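Local coordinates for Exo-beta-1,4-mannosidase (Rhizomucor miehei, PDB 4LYP), which probably hydrolyses terminal beta-1,4-linked mannose residues from manno-oligosaccharides as a family 5 exo-mannosidase, with transglycosylation activity as well, at residues D207-V212 with E248-F253; S115-P120 with V163-G168; G59-Q64 with M335-M340; V98-E103 with V129-L134. All blocks are in the same frame, centred on the assembly; numbering follows the deposited sequence.

Contact 1. Residues D207-V212 with E248-F253; sequences DHIYTV and EEISTF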
loop_
_atom_site.group_PDB
_atom_site.type_symbol
_atom_site.label_atom_id
_atom_site.label_comp_id
_atom_site.label_asym_id
_atom_site.label_seq_id
_atom_site.Cartn_x
_atom_site.Cartn_y
_atom_site.Cartn_z
ATOM N N ASP A 207 -18.232 -3.257 9.595
ATOM C CA ASP A 207 -17.961 -3.959 10.816
ATOM C C ASP A 207 -16.463 -4.169 11.010
ATOM O O ASP A 207 -15.933 -4.046 12.138
ATOM C CB ASP A 207 -18.649 -5.347 10.842
ATOM C CG ASP A 207 -20.152 -5.273 10.915
ATOM O OD1 ASP A 207 -20.720 -4.234 11.298
ATOM O OD2 ASP A 207 -20.803 -6.314 10.639
ATOM N N HIS A 208 -15.744 -4.522 9.934
ATOM C CA HIS A 208 -14.290 -4.645 10.046
ATOM C C HIS A 208 -13.620 -3.321 10.361
ATOM O O HIS A 208 -12.719 -3.246 11.208
ATOM C CB HIS A 208 -13.715 -5.269 8.762
ATOM C CG HIS A 208 -12.242 -5.356 8.801
ATOM N ND1 HIS A 208 -11.599 -6.151 9.722
ATOM C CD2 HIS A 208 -11.248 -4.636 8.101
ATOM C CE1 HIS A 208 -10.280 -5.971 9.556
ATOM N NE2 HIS A 208 -10.055 -5.061 8.565
ATOM N N ILE A 209 -14.049 -2.222 9.654
ATOM C CA ILE A 209 -13.468 -0.935 9.912
ATOM C C ILE A 209 -13.640 -0.529 11.350
ATOM O O ILE A 209 -12.668 -0.082 12.018
ATOM C CB ILE A 209 -14.072 0.144 8.966
ATOM C CG1 ILE A 209 -13.748 -0.191 7.511
ATOM C CG2 ILE A 209 -13.628 1.514 9.361
ATOM C CD1 ILE A 209 -14.501 0.690 6.518
ATOM N N TYR A 210 -14.837 -0.739 11.922
ATOM C CA TYR A 210 -15.072 -0.405 13.316
ATOM C C TYR A 210 -14.134 -1.199 14.200
ATOM O O TYR A 210 -13.571 -0.649 15.172
ATOM C CB TYR A 210 -16.554 -0.743 13.659
ATOM C CG TYR A 210 -16.861 -0.484 15.123
ATOM C CD1 TYR A 210 -16.594 -1.453 16.103
ATOM C CD2 TYR A 210 -17.342 0.750 15.550
ATOM C CE1 TYR A 210 -16.832 -1.174 17.458
ATOM C CE2 TYR A 210 -17.572 1.027 16.880
ATOM C CZ TYR A 210 -17.265 0.084 17.808
ATOM O OH TYR A 210 -17.540 0.407 19.123
ATOM N N THR A 211 -13.965 -2.496 13.890
ATOM C CA THR A 211 -13.180 -3.360 14.766
ATOM C C THR A 211 -11.710 -2.887 14.743
ATOM O O THR A 211 -11.078 -2.828 15.801
ATOM C CB THR A 211 -13.270 -4.790 14.277
ATOM O OG1 THR A 211 -14.615 -5.242 14.383
ATOM C CG2 THR A 211 -12.396 -5.702 15.139
ATOM N N VAL A 212 -11.164 -2.516 13.588
ATOM C CA VAL A 212 -9.775 -2.031 13.555
ATOM C C VAL A 212 -9.649 -0.682 14.200
ATOM O O VAL A 212 -8.717 -0.448 15.011
ATOM C CB VAL A 212 -9.212 -2.040 12.120
ATOM C CG1 VAL A 212 -7.771 -1.608 12.108
ATOM C CG2 VAL A 212 -9.345 -3.431 11.497
ATOM N N GLU A 248 -17.961 8.810 -0.988
ATOM C CA GLU A 248 -18.494 9.774 -0.009
ATOM C C GLU A 248 -18.940 9.057 1.256
ATOM O O GLU A 248 -18.640 9.423 2.394
ATOM C CB GLU A 248 -19.688 10.527 -0.645
ATOM C CG GLU A 248 -20.343 11.529 0.293
ATOM C CD GLU A 248 -19.378 12.613 0.542
ATOM O OE1 GLU A 248 -18.710 13.124 -0.391
ATOM O OE2 GLU A 248 -19.328 12.996 1.688
ATOM N N GLU A 249 -19.672 7.954 1.073
ATOM C CA GLU A 249 -20.236 7.294 2.235
ATOM C C GLU A 249 -19.162 6.629 3.093
ATOM O O GLU A 249 -19.219 6.711 4.318
ATOM C CB GLU A 249 -21.264 6.274 1.709
ATOM C CG GLU A 249 -22.338 5.922 2.706
ATOM C CD GLU A 249 -22.101 4.526 2.997
ATOM O OE1 GLU A 249 -22.887 3.581 2.651
ATOM O OE2 GLU A 249 -21.020 4.388 3.513
ATOM N N ILE A 250 -18.241 5.887 2.467
ATOM C CA ILE A 250 -17.275 5.159 3.280
ATOM C C ILE A 250 -16.303 6.115 3.921
ATOM O O ILE A 250 -15.901 5.931 5.072
ATOM C CB ILE A 250 -16.571 4.021 2.506
ATOM C CG1 ILE A 250 -17.457 3.003 1.819
ATOM C CG2 ILE A 250 -15.650 3.240 3.492
ATOM C CD1 ILE A 250 -18.361 2.266 2.816
ATOM N N SER A 251 -15.864 7.161 3.174
ATOM C CA SER A 251 -14.911 8.099 3.797
ATOM C C SER A 251 -15.533 8.779 5.033
ATOM O O SER A 251 -14.870 9.000 6.011
ATOM C CB SER A 251 -14.427 9.120 2.787
ATOM O OG SER A 251 -15.502 9.977 2.316
ATOM N N THR A 252 -16.832 9.102 4.946
ATOM C CA THR A 252 -17.500 9.792 6.053
ATOM C C THR A 252 -17.635 8.826 7.230
ATOM O O THR A 252 -17.426 9.211 8.381
ATOM C CB THR A 252 -18.890 10.278 5.572
ATOM O OG1 THR A 252 -18.655 11.272 4.624
ATOM C CG2 THR A 252 -19.748 10.875 6.745
ATOM N N PHE A 253 -17.933 7.546 6.960
ATOM C CA PHE A 253 -18.010 6.536 8.011
ATOM C C PHE A 253 -16.662 6.436 8.730
ATOM O O PHE A 253 -16.575 6.422 9.951
ATOM C CB PHE A 253 -18.389 5.162 7.422
ATOM C CG PHE A 253 -18.439 4.067 8.414
ATOM C CD1 PHE A 253 -19.597 3.833 9.149
ATOM C CD2 PHE A 253 -17.314 3.281 8.675
ATOM C CE1 PHE A 253 -19.621 2.789 10.104
ATOM C CE2 PHE A 253 -17.352 2.309 9.623
ATOM C CZ PHE A 253 -18.495 2.047 10.329
#

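Contact 2. Residues S115-P120 with V163-G168; sequences SMMPQP and VAWITG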
loop_
_atom_site.group_PDB
_atom_site.type_symbol
_atom_site.label_atom_id
_atom_site.label_comp_id
_atom_site.label_asym_id
_atom_site.label_seq_id
_atom_site.Cartn_x
_atom_site.Cartn_y
_atom_site.Cartn_z
ATOM N N SER A 115 -5.467 -15.756 7.440
ATOM C CA SER A 115 -6.169 -14.500 7.332
ATOM C C SER A 115 -6.421 -13.867 8.730
ATOM O O SER A 115 -6.563 -14.557 9.750
ATOM C CB SER A 115 -7.486 -14.707 6.617
ATOM O OG SER A 115 -8.347 -15.636 7.284
ATOM N N MET A 116 -6.525 -12.544 8.703
ATOM C CA MET A 116 -6.918 -11.817 9.918
ATOM C C MET A 116 -8.384 -12.105 10.335
ATOM O O MET A 116 -8.707 -12.183 11.500
ATOM C CB MET A 116 -6.715 -10.326 9.627
ATOM C CG MET A 116 -6.927 -9.375 10.758
ATOM S SD MET A 116 -6.975 -7.705 10.127
ATOM C CE MET A 116 -6.692 -6.794 11.657
ATOM N N MET A 117 -9.230 -12.189 9.289
ATOM C CA MET A 117 -10.688 -12.313 9.504
ATOM C C MET A 117 -11.169 -13.510 8.653
ATOM O O MET A 117 -11.639 -13.374 7.519
ATOM C CB MET A 117 -11.398 -11.049 9.139
ATOM C CG MET A 117 -12.854 -11.068 9.556
ATOM S SD MET A 117 -13.786 -9.541 9.325
ATOM C CE MET A 117 -14.026 -9.503 7.557
ATOM N N PRO A 118 -11.071 -14.730 9.234
ATOM C CA PRO A 118 -11.407 -15.926 8.450
ATOM C C PRO A 118 -12.893 -16.065 8.046
ATOM O O PRO A 118 -13.184 -16.680 7.025
ATOM C CB PRO A 118 -10.943 -17.138 9.358
ATOM C CG PRO A 118 -10.871 -16.484 10.743
ATOM C CD PRO A 118 -10.353 -15.074 10.474
ATOM N N GLN A 119 -13.776 -15.467 8.839
ATOM C CA GLN A 119 -15.204 -15.361 8.491
ATOM C C GLN A 119 -15.607 -13.976 8.968
ATOM O O GLN A 119 -15.004 -13.419 9.877
ATOM C CB GLN A 119 -16.055 -16.448 9.271
ATOM C CG GLN A 119 -15.697 -17.859 8.932
ATOM C CD GLN A 119 -16.588 -18.843 9.684
ATOM O OE1 GLN A 119 -16.301 -19.187 10.788
ATOM N NE2 GLN A 119 -17.684 -19.254 9.055
ATOM N N PRO A 120 -16.712 -13.415 8.449
ATOM C CA PRO A 120 -17.109 -12.057 8.879
ATOM C C PRO A 120 -17.230 -11.906 10.369
ATOM O O PRO A 120 -17.969 -12.708 10.987
ATOM C CB PRO A 120 -18.441 -11.833 8.150
ATOM C CG PRO A 120 -18.343 -12.725 6.937
ATOM C CD PRO A 120 -17.626 -13.956 7.436
ATOM N N VAL A 163 -17.972 -10.344 -1.620
ATOM C CA VAL A 163 -19.011 -10.741 -2.546
ATOM C C VAL A 163 -19.313 -12.216 -2.413
ATOM O O VAL A 163 -20.486 -12.622 -2.372
ATOM C CB VAL A 163 -18.660 -10.326 -3.995
ATOM C CG1 VAL A 163 -19.648 -10.947 -4.997
ATOM C CG2 VAL A 163 -18.615 -8.798 -4.129
ATOM N N ALA A 164 -18.278 -13.071 -2.328
ATOM C CA ALA A 164 -18.507 -14.504 -2.138
ATOM C C ALA A 164 -19.263 -14.766 -0.852
ATOM O O ALA A 164 -20.136 -15.681 -0.799
ATOM C CB ALA A 164 -17.153 -15.216 -2.115
ATOM N N TRP A 165 -18.904 -14.105 0.238
ATOM C CA TRP A 165 -19.669 -14.268 1.478
ATOM C C TRP A 165 -21.118 -13.905 1.318
ATOM O O TRP A 165 -21.983 -14.645 1.798
ATOM C CB TRP A 165 -19.036 -13.477 2.568
ATOM C CG TRP A 165 -17.800 -14.092 3.207
ATOM C CD1 TRP A 165 -17.550 -15.406 3.410
ATOM C CD2 TRP A 165 -16.695 -13.372 3.807
ATOM N NE1 TRP A 165 -16.345 -15.585 4.076
ATOM C CE2 TRP A 165 -15.799 -14.353 4.355
ATOM C CE3 TRP A 165 -16.388 -12.016 3.972
ATOM C CZ2 TRP A 165 -14.661 -13.992 5.059
ATOM C CZ3 TRP A 165 -15.263 -11.688 4.707
ATOM C CH2 TRP A 165 -14.392 -12.673 5.235
ATOM N N ILE A 166 -21.430 -12.820 0.634
ATOM C CA ILE A 166 -22.815 -12.415 0.514
ATOM C C ILE A 166 -23.608 -13.317 -0.398
ATOM O O ILE A 166 -24.754 -13.665 -0.087
ATOM C CB ILE A 166 -22.879 -10.918 0.020
ATOM C CG1 ILE A 166 -22.217 -9.969 1.034
ATOM C CG2 ILE A 166 -24.371 -10.531 -0.244
ATOM C CD1 ILE A 166 -22.728 -10.111 2.456
ATOM N N THR A 167 -22.994 -13.758 -1.495
ATOM C CA THR A 167 -23.726 -14.589 -2.491
ATOM C C THR A 167 -23.783 -16.024 -2.077
ATOM O O THR A 167 -24.566 -16.773 -2.602
ATOM C CB THR A 167 -23.137 -14.416 -3.908
ATOM O OG1 THR A 167 -21.799 -14.926 -3.882
ATOM C CG2 THR A 167 -23.145 -13.029 -4.413
ATOM N N GLY A 168 -22.937 -16.398 -1.092
ATOM C CA GLY A 168 -22.841 -17.754 -0.633
ATOM C C GLY A 168 -22.115 -18.668 -1.575
ATOM O O GLY A 168 -22.232 -19.859 -1.420
#

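Contact 3. Residues G59-Q64 with M335-M340; sequences GANYWQ and MEEFGM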
loop_
_atom_site.group_PDB
_atom_site.type_symbol
_atom_site.label_atom_id
_atom_site.label_comp_id
_atom_site.label_asym_id
_atom_site.label_seq_id
_atom_site.Cartn_x
_atom_site.Cartn_y
_atom_site.Cartn_z
ATOM N N GLY A 59 8.555 7.069 2.244
ATOM C CA GLY A 59 7.741 5.921 2.528
ATOM C C GLY A 59 8.181 4.636 1.874
ATOM O O GLY A 59 8.940 4.574 0.892
ATOM N N ALA A 60 7.598 3.567 2.439
ATOM C CA ALA A 60 7.690 2.212 1.815
ATOM C C ALA A 60 6.343 1.513 1.942
ATOM O O ALA A 60 5.546 1.863 2.850
ATOM C CB ALA A 60 8.740 1.340 2.512
ATOM N N ASN A 61 6.111 0.493 1.142
ATOM C CA ASN A 61 5.007 -0.451 1.380
ATOM C C ASN A 61 5.558 -1.668 2.132
ATOM O O ASN A 61 6.622 -2.212 1.810
ATOM C CB ASN A 61 4.415 -0.931 0.061
ATOM C CG ASN A 61 3.500 0.122 -0.533
ATOM O OD1 ASN A 61 2.298 0.170 -0.194
ATOM N ND2 ASN A 61 4.031 0.985 -1.397
ATOM N N TYR A 62 4.793 -2.083 3.142
ATOM C CA TYR A 62 5.144 -3.229 4.007
ATOM C C TYR A 62 3.844 -3.898 4.429
ATOM O O TYR A 62 3.525 -4.035 5.623
ATOM C CB TYR A 62 5.958 -2.715 5.197
ATOM C CG TYR A 62 6.671 -3.800 6.014
ATOM C CD1 TYR A 62 7.659 -4.598 5.399
ATOM C CD2 TYR A 62 6.429 -3.960 7.374
ATOM C CE1 TYR A 62 8.350 -5.586 6.112
ATOM C CE2 TYR A 62 7.148 -4.893 8.088
ATOM C CZ TYR A 62 8.071 -5.699 7.463
ATOM O OH TYR A 62 8.722 -6.651 8.239
ATOM N N TRP A 63 3.077 -4.337 3.441
ATOM C CA TRP A 63 1.769 -4.954 3.637
ATOM C C TRP A 63 1.862 -6.286 4.361
ATOM O O TRP A 63 0.860 -6.757 4.926
ATOM C CB TRP A 63 1.061 -5.122 2.293
ATOM C CG TRP A 63 1.880 -5.981 1.357
ATOM C CD1 TRP A 63 2.889 -5.569 0.473
ATOM C CD2 TRP A 63 1.914 -7.419 1.334
ATOM N NE1 TRP A 63 3.533 -6.657 -0.042
ATOM C CE2 TRP A 63 2.977 -7.801 0.452
ATOM C CE3 TRP A 63 1.140 -8.404 1.972
ATOM C CZ2 TRP A 63 3.298 -9.129 0.239
ATOM C CZ3 TRP A 63 1.423 -9.735 1.705
ATOM C CH2 TRP A 63 2.512 -10.099 0.898
ATOM N N GLN A 64 3.047 -6.932 4.389
ATOM C CA GLN A 64 3.242 -8.199 5.081
ATOM C C GLN A 64 3.558 -8.032 6.524
ATOM O O GLN A 64 3.753 -8.999 7.247
ATOM C CB GLN A 64 4.342 -9.028 4.360
ATOM C CG GLN A 64 5.785 -8.501 4.521
ATOM C CD GLN A 64 6.225 -7.420 3.568
ATOM O OE1 GLN A 64 5.432 -6.547 3.127
ATOM N NE2 GLN A 64 7.500 -7.436 3.222
ATOM N N MET A 335 2.704 9.394 -4.160
ATOM C CA MET A 335 2.782 8.221 -5.060
ATOM C C MET A 335 3.043 7.008 -4.162
ATOM O O MET A 335 4.212 6.622 -3.870
ATOM C CB MET A 335 3.865 8.359 -6.125
ATOM C CG MET A 335 3.899 7.128 -6.994
ATOM S SD MET A 335 4.792 7.338 -8.576
ATOM C CE MET A 335 6.427 7.645 -8.014
ATOM N N GLU A 336 1.949 6.438 -3.659
ATOM C CA GLU A 336 2.019 5.475 -2.560
ATOM C C GLU A 336 2.321 4.048 -3.074
ATOM O O GLU A 336 2.437 3.152 -2.236
ATOM C CB GLU A 336 0.755 5.486 -1.698
ATOM C CG GLU A 336 -0.405 4.858 -2.391
ATOM C CD GLU A 336 -1.659 4.734 -1.550
ATOM O OE1 GLU A 336 -1.621 5.161 -0.367
ATOM O OE2 GLU A 336 -2.659 4.197 -2.080
ATOM N N GLU A 337 2.413 3.860 -4.384
ATOM C CA GLU A 337 2.982 2.618 -4.954
ATOM C C GLU A 337 3.697 2.990 -6.216
ATOM O O GLU A 337 3.161 3.739 -7.064
ATOM C CB GLU A 337 1.934 1.587 -5.381
ATOM C CG GLU A 337 1.084 1.034 -4.235
ATOM C CD GLU A 337 0.289 -0.191 -4.672
ATOM O OE1 GLU A 337 0.468 -0.695 -5.794
ATOM O OE2 GLU A 337 -0.561 -0.674 -3.858
ATOM N N PHE A 338 4.831 2.329 -6.455
ATOM C CA PHE A 338 5.461 2.225 -7.782
ATOM C C PHE A 338 6.519 1.171 -7.681
ATOM O O PHE A 338 7.035 0.900 -6.576
ATOM C CB PHE A 338 6.058 3.571 -8.279
ATOM C CG PHE A 338 7.301 3.979 -7.561
ATOM C CD1 PHE A 338 7.295 4.541 -6.271
ATOM C CD2 PHE A 338 8.545 3.724 -8.158
ATOM C CE1 PHE A 338 8.475 4.838 -5.597
ATOM C CE2 PHE A 338 9.731 4.048 -7.463
ATOM C CZ PHE A 338 9.689 4.610 -6.207
ATOM N N GLY A 339 6.938 0.629 -8.827
ATOM C CA GLY A 339 8.014 -0.374 -8.750
ATOM C C GLY A 339 8.374 -0.830 -10.151
ATOM O O GLY A 339 7.793 -0.464 -11.160
ATOM N N MET A 340 9.445 -1.655 -10.191
ATOM C CA MET A 340 9.983 -2.190 -11.453
ATOM C C MET A 340 10.678 -3.516 -11.131
ATOM O O MET A 340 11.232 -3.694 -10.047
ATOM C CB MET A 340 10.913 -1.170 -12.108
ATOM C CG MET A 340 11.539 -1.648 -13.379
ATOM S SD MET A 340 12.383 -0.350 -14.329
ATOM C CE MET A 340 10.967 0.480 -15.086
#

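Contact 4. Residues V98-E103 with V129-L134; sequences VMASSE and VGLDYL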
loop_
_atom_site.group_PDB
_atom_site.type_symbol
_atom_site.label_atom_id
_atom_site.label_comp_id
_atom_site.label_asym_id
_atom_site.label_seq_id
_atom_site.Cartn_x
_atom_site.Cartn_y
_atom_site.Cartn_z
ATOM N N VAL A 98 0.607 -0.122 5.155
ATOM C CA VAL A 98 0.462 -1.451 5.699
ATOM C C VAL A 98 -0.969 -1.947 5.419
ATOM O O VAL A 98 -1.865 -1.174 5.170
ATOM C CB VAL A 98 0.839 -1.534 7.193
ATOM C CG1 VAL A 98 2.257 -1.017 7.381
ATOM C CG2 VAL A 98 -0.158 -0.814 8.052
ATOM N N MET A 99 -1.120 -3.244 5.525
ATOM C CA MET A 99 -2.431 -3.844 5.316
ATOM C C MET A 99 -3.051 -4.225 6.666
ATOM O O MET A 99 -2.544 -4.972 7.410
ATOM C CB MET A 99 -2.289 -5.058 4.388
ATOM C CG MET A 99 -3.609 -5.713 3.957
ATOM S SD MET A 99 -4.940 -4.624 3.284
ATOM C CE MET A 99 -5.108 -5.744 1.934
ATOM N N ALA A 100 -4.209 -3.631 6.926
ATOM C CA ALA A 100 -4.957 -3.795 8.163
ATOM C C ALA A 100 -6.264 -4.571 7.888
ATOM O O ALA A 100 -7.324 -4.277 8.487
ATOM C CB ALA A 100 -5.227 -2.495 8.828
ATOM N N SER A 101 -6.175 -5.543 6.984
ATOM C CA SER A 101 -7.289 -6.418 6.674
ATOM C C SER A 101 -6.684 -7.655 6.005
ATOM O O SER A 101 -5.615 -7.576 5.404
ATOM C CB SER A 101 -8.283 -5.748 5.719
ATOM O OG SER A 101 -7.768 -5.621 4.404
ATOM N N SER A 102 -7.433 -8.758 6.111
ATOM C CA SER A 102 -7.240 -9.922 5.214
ATOM C C SER A 102 -8.363 -10.879 5.545
ATOM O O SER A 102 -8.613 -11.177 6.701
ATOM C CB SER A 102 -5.877 -10.559 5.307
ATOM O OG SER A 102 -5.597 -10.978 6.576
ATOM N N GLU A 103 -8.986 -11.403 4.504
ATOM C CA GLU A 103 -10.176 -12.204 4.641
ATOM C C GLU A 103 -9.888 -13.648 4.299
ATOM O O GLU A 103 -9.173 -13.961 3.326
ATOM C CB GLU A 103 -11.317 -11.638 3.780
ATOM C CG GLU A 103 -11.823 -10.288 4.281
ATOM C CD GLU A 103 -10.938 -9.102 3.848
ATOM O OE1 GLU A 103 -10.487 -8.997 2.728
ATOM O OE2 GLU A 103 -10.812 -8.190 4.734
ATOM N N VAL A 129 -2.769 -9.604 16.720
ATOM C CA VAL A 129 -1.655 -9.180 17.586
ATOM C C VAL A 129 -0.438 -8.806 16.735
ATOM O O VAL A 129 0.350 -7.943 17.142
ATOM C CB VAL A 129 -1.411 -10.296 18.642
ATOM C CG1 VAL A 129 -0.036 -10.098 19.314
ATOM C CG2 VAL A 129 -2.498 -10.341 19.674
ATOM N N GLY A 130 -0.252 -9.448 15.572
ATOM C CA GLY A 130 0.847 -9.032 14.710
ATOM C C GLY A 130 0.718 -7.580 14.294
ATOM O O GLY A 130 1.713 -6.869 14.164
ATOM N N LEU A 131 -0.516 -7.141 14.005
ATOM C CA LEU A 131 -0.720 -5.717 13.666
ATOM C C LEU A 131 -0.410 -4.822 14.878
ATOM O O LEU A 131 0.222 -3.746 14.730
ATOM C CB LEU A 131 -2.183 -5.518 13.165
ATOM C CG LEU A 131 -2.543 -4.115 12.652
ATOM C CD1 LEU A 131 -1.622 -3.636 11.534
ATOM C CD2 LEU A 131 -3.965 -4.160 12.177
ATOM N N ASP A 132 -0.729 -5.256 16.114
ATOM C CA ASP A 132 -0.371 -4.488 17.283
ATOM C C ASP A 132 1.146 -4.345 17.370
ATOM O O ASP A 132 1.652 -3.274 17.648
ATOM C CB ASP A 132 -0.815 -5.244 18.586
ATOM C CG ASP A 132 -2.302 -5.318 18.796
ATOM O OD1 ASP A 132 -3.098 -4.595 18.155
ATOM O OD2 ASP A 132 -2.689 -6.138 19.669
ATOM N N TYR A 133 1.896 -5.431 17.167
ATOM C CA TYR A 133 3.344 -5.377 17.229
ATOM C C TYR A 133 3.930 -4.537 16.092
ATOM O O TYR A 133 4.891 -3.794 16.307
ATOM C CB TYR A 133 3.985 -6.778 17.188
ATOM C CG TYR A 133 4.067 -7.445 18.520
ATOM C CD1 TYR A 133 5.059 -7.120 19.387
ATOM C CD2 TYR A 133 3.072 -8.351 18.934
ATOM C CE1 TYR A 133 5.132 -7.737 20.657
ATOM C CE2 TYR A 133 3.125 -8.960 20.181
ATOM C CZ TYR A 133 4.134 -8.638 21.043
ATOM O OH TYR A 133 4.231 -9.231 22.268
ATOM N N LEU A 134 3.353 -4.631 14.895
ATOM C CA LEU A 134 3.788 -3.766 13.800
ATOM C C LEU A 134 3.716 -2.304 14.179
ATOM O O LEU A 134 4.687 -1.555 14.055
ATOM C CB LEU A 134 2.953 -4.104 12.559
ATOM C CG LEU A 134 3.200 -3.141 11.352
ATOM C CD1 LEU A 134 4.633 -3.236 10.871
ATOM C CD2 LEU A 134 2.233 -3.535 10.266
#

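Contact 1. Residues D207-V212 with E248-F253
Ile250 begins the contact, its CG2 lying 4.1 Å from CD1 of Ile209 on the neighbouring helix. The two branched chains slant across one another, and the meeting is narrow because it involves just these two methyl groups. Ile250 also rests on Asn202, Phe205 and Lys206, earlier turns of the helix that carries Ile209, so a beta-branched hydrocarbon fits this buried place well. Three residues on, Phe253 contributes the larger part. With CG anti to the backbone N (chi1 178°), its ring is carried across to the other helix and presents an edge, the CD2-CE2 side, to Ile209. CG2 of Ile209 lies near the ring plane, 3.8 Å from CE2 of Phe253, so the isoleucine meets the rim and not the pi face. Lys206 also touches this ring. Between these two segments the contact is hydrocarbon only; a long, weak ion pair from Glu249 to Lys206 also spans the helices. The arrangement is that of two successive outer helices of a TIM barrel, 197-213 before and 244-257 after strand 230-234, lying side by side.

Contact 2. Residues S115-P120 with V163-G168
Met117 is the first residue of 115-120 to reach Trp165. Its chain runs out from a CG anti to the backbone N (chi1 -171°) and bends at the last torsion (chi3 74°), which brings CE of Met117 to 3.8 Å from CZ3 of Trp165. An unbranched, flexible thioether can follow the outline of a ring in this way. The backbone of the same residue also takes part: Met117 O lies in the indole plane, 3.6 Å from CH2 of Trp165. The next carbonyl repeats the theme, with Pro118 O at 3.6 Å from CZ2 of Trp165, again at the ring edge. Gln119, whose CB points away from the helix, offers its CA to CZ2 of Trp165 at 3.7 Å, approaching obliquely. Pro120 then closes over the indole. Pro120 CD sits over the six-membered ring, only 15° off its normal and 3.6 Å from Trp165 CE2, a true CH-pi contact, while CG covers CD2 and CE3. The compact, conformationally restricted pyrrolidine lays its CD and CG over the broad indole face. Elsewhere, Trp165 meets Tyr162 edge to face and touches Glu103. The chemistry thus divides the indole in two: its electron-rich face receives the polarised C-H groups of a proline, and its slightly positive C-H rim meets two peptide oxygens. Such weak electrostatic matching, added to dispersion, probably gives the loop a preferred orientation on helix 158-167 without any conventional hydrogen bond between the two segments.

Contact 3. Residues G59-Q64 with M335-M340
A single hydrogen bond joins Asn61 to the backbone of Glu336. Asn61 ND2 donates to Glu336 O over 2.8 Å, in a nearly straight bond (N-H...O angle 170°). The oxygen lies close to the plane of the amide, whereas the donor stands 26° out of the plane of the Glu336 carbonyl. Asparagine suits this place because its short amide has donor and acceptor on one flat group: ND2 also serves Phe389 O, and OD1 accepts from Arg97, so the buried amide is gripped at both ends and its rotation is fixed.

Van der Waals contact is slight: Glu337 brings CA and CG each to 4.1 Å from Asn61 ND2. The Glu337 chain extends beyond CG past the asparagine to a carboxylate held by a salt bridge to Arg97 and a hydrogen bond from Trp293. Arg97 therefore links both side chains. Glu336, by contrast, has its carboxylate tied to His291 and Gln234.

Strands 53-61 and 333-338 are separated in the barrel by strand 386-394, and the amide spans that interval inside it. A glutamate at the end of the seventh strand, next to bound Tris and near guanidine, is consistent with the catalytic nucleophile of glycoside hydrolase family 5.

Contact 4. Residues V98-E103 with V129-L134
No aromatic ring lies in the interface where Val98 and Ala100 meet Leu134 and Leu131; the one ring in these segments, that of Tyr133, turns to another side of the helix, with Val129 CG1 in plane at its edge and Arg78 in a cation-pi contact. The side chains that meet are all aliphatic. Val98 and Leu134 reach toward each other tip to tip, CG1 of Val98 standing 3.8 Å from CD2 of Leu134. The valine points this methyl at the helix because CG1 is anti to its own carbonyl carbon (chi1 -56°), and a beta-branched residue is well accommodated by an extended strand. Just past the strand's end, Ala100 CB touches CD2 of Leu131 at 3.9 Å. Here the backbones are closer, with 7.2 Å between the CA atoms of Ala100 and Leu131 against 9.1 Å for Val98 and Leu134, and a single methyl suits the tighter spacing. Both leucines hold CG anti to the backbone N and, being three residues apart, put their branches on the same side of the helix. CB of Met99 points away from the helix, as alternation along a strand would have it; Met99 O still comes to 4.4 Å from Leu131 CD1. Val98 and Ala100 make backbone hydrogen bonds to strand 144-148. The chemistry is thus that of a barrel strand and the helix following it, joined by dispersion and the exclusion of water, with little directional constraint.

In the fold
Contacts 1, 2 and 4 meet one another directly. His208 of contact 1 gives NE2 to Ala100 O of contact 4 at 2.8 Å, and His208 CE1 packs on Met116 SD of contact 2 at 3.8 Å. The loop of contact 2 is fastened to contact 4 by Ser102, whose O lies 2.8 Å from Met117 N. Contact 3 is the innermost, its centre about 6 Å from that of the chain, and it borders contact 4 through adjacent strands 53-61 and 95-99. Its Glu337 side chain lies about 2 Å from bound Tris, probably from the crystallisation liquor, and about 4 Å from guanidine at the probable active site; that of Met99 lies about 12 Å from guanidine.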